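Local coordinates for putative sulfatase yidJ (Bacteroides fragilis, PDB 2QZU), which probably hydrolyses sulfate esters as a metal-dependent arylsulfatase of the sulfatase family, whose fold is related to that of alkaline phosphatases, at residues 359-362 / 363-367. Numbering follows the deposited sequence.
Sequences ADLY and PTLLS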
loop_
_atom_site.group_PDB
_atom_site.type_symbol
_atom_site.label_atom_id
_atom_site.label_comp_id
_atom_site.label_asym_id
_atom_site.label_seq_id
_atom_site.Cartn_x
_atom_site.Cartn_y
_atom_site.Cartn_z
ATOM N N ALA A 359 -5.858 30.463 -2.019
ATOM C CA ALA A 359 -4.954 31.478 -1.475
ATOM C C ALA A 359 -5.560 32.856 -1.209
ATOM O O ALA A 359 -4.927 33.699 -0.578
ATOM C CB ALA A 359 -3.740 31.622 -2.385
ATOM N N ASP A 360 -6.773 33.094 -1.693
ATOM C CA ASP A 360 -7.423 34.383 -1.472
ATOM C C ASP A 360 -8.081 34.460 -0.102
ATOM O O ASP A 360 -8.511 35.534 0.323
ATOM C CB ASP A 360 -8.490 34.644 -2.540
ATOM C CG ASP A 360 -7.915 34.695 -3.938
ATOM O OD1 ASP A 360 -6.759 35.154 -4.090
ATOM O OD2 ASP A 360 -8.627 34.291 -4.885
ATOM N N LEU A 361 -8.154 33.329 0.596
ATOM C CA LEU A 361 -8.809 33.307 1.898
ATOM C C LEU A 361 -8.172 34.172 2.989
ATOM O O LEU A 361 -8.874 34.641 3.883
ATOM C CB LEU A 361 -8.974 31.858 2.376
ATOM C CG LEU A 361 -9.998 31.072 1.542
ATOM C CD1 LEU A 361 -10.000 29.609 1.957
ATOM C CD2 LEU A 361 -11.387 31.675 1.722
ATOM N N TYR A 362 -6.862 34.399 2.913
ATOM C CA TYR A 362 -6.169 35.231 3.903
ATOM C C TYR A 362 -6.781 36.647 3.910
ATOM O O TYR A 362 -7.411 37.045 4.892
ATOM C CB TYR A 362 -4.663 35.270 3.577
ATOM C CG TYR A 362 -3.743 35.975 4.562
ATOM C CD1 TYR A 362 -4.072 37.216 5.115
ATOM C CD2 TYR A 362 -2.478 35.451 4.841
ATOM C CE1 TYR A 362 -3.162 37.914 5.914
ATOM C CE2 TYR A 362 -1.567 36.138 5.629
ATOM C CZ TYR A 362 -1.908 37.367 6.164
ATOM O OH TYR A 362 -0.995 38.040 6.942
ATOM N N PRO A 363 -6.630 37.415 2.811
ATOM C CA PRO A 363 -7.226 38.758 2.851
ATOM C C PRO A 363 -8.757 38.758 2.896
ATOM O O PRO A 363 -9.363 39.594 3.569
ATOM C CB PRO A 363 -6.683 39.415 1.584
ATOM C CG PRO A 363 -6.581 38.264 0.637
ATOM C CD PRO A 363 -5.987 37.167 1.506
ATOM N N THR A 364 -9.376 37.819 2.188
ATOM C CA THR A 364 -10.833 37.734 2.149
ATOM C C THR A 364 -11.453 37.521 3.529
ATOM O O THR A 364 -12.340 38.272 3.935
ATOM C CB THR A 364 -11.292 36.610 1.191
ATOM O OG1 THR A 364 -10.779 36.872 -0.123
ATOM C CG2 THR A 364 -12.819 36.540 1.123
ATOM N N LEU A 365 -10.986 36.509 4.258
ATOM C CA LEU A 365 -11.535 36.235 5.585
ATOM C C LEU A 365 -11.227 37.356 6.576
ATOM O O LEU A 365 -12.102 37.794 7.318
ATOM C CB LEU A 365 -10.999 34.902 6.121
ATOM C CG LEU A 365 -11.518 33.642 5.411
ATOM C CD1 LEU A 365 -10.719 32.424 5.862
ATOM C CD2 LEU A 365 -13.000 33.453 5.721
ATOM N N LEU A 366 -9.986 37.830 6.578
ATOM C CA LEU A 366 -9.604 38.896 7.498
ATOM C C LEU A 366 -10.479 40.138 7.332
ATOM O O LEU A 366 -10.906 40.730 8.321
ATOM C CB LEU A 366 -8.130 39.258 7.302
ATOM C CG LEU A 366 -7.165 38.943 8.451
ATOM C CD1 LEU A 366 -7.529 37.635 9.125
ATOM C CD2 LEU A 366 -5.739 38.905 7.912
ATOM N N SER A 367 -10.736 40.537 6.089
ATOM C CA SER A 367 -11.578 41.707 5.842
ATOM C C SER A 367 -13.017 41.407 6.270
ATOM O O SER A 367 -13.676 42.251 6.872
ATOM C CB SER A 367 -11.543 42.106 4.360
ATOM O OG SER A 367 -10.298 42.695 4.014
#
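Thr364 doubles back on Asp360 with two groups at once, a compact example of how a helical turn can use a side chain as well as the backbone. Its amide N meets Asp360 O at 3.1 Å, nearly in line with the carbonyl, while the hydroxyl OG1 reaches the same oxygen at 2.7 Å from well above the carbonyl plane. A chi1 of -59° sets OG1 anti to its own carbonyl carbon and thereby points it back down the helix. The grip is extended by the chain at 382-384: OG1 also bonds to Leu384 N, and Asp360 OD1 to Phe382 N. Asp360 OD2 takes Gln399 NE2, from strand 399-404. One residue on, Leu365 N bonds to Leu361 O at 2.8 Å, followed by a longer link of 3.2 Å from Leu366 N to Tyr362 O.

The three backbone i to i+4 bonds run along the short helix 361-368, which follows a 3-10 segment and packs against the large mixed sheet of the sulfatase core. Leu361 and Leu365 run alongside each other in the same direction, Leu361 CB 3.9 Å from Leu365 CD1, and Leu365 CG sits 3.2 Å from Leu361 O; both leucines also rest on Phe32 of strand 29-35. Closer packing is found at Tyr362, where Leu366 CD2 comes in at a slant to the ring, 3.4 Å from CE1. Trp116 meets the tyrosine ring edge-to-face, and Tyr362 OH bonds to Arg114 O. The looser side is at Ser367, partly exposed and not touching 359-362, which bonds through OG to Asp383 OD2.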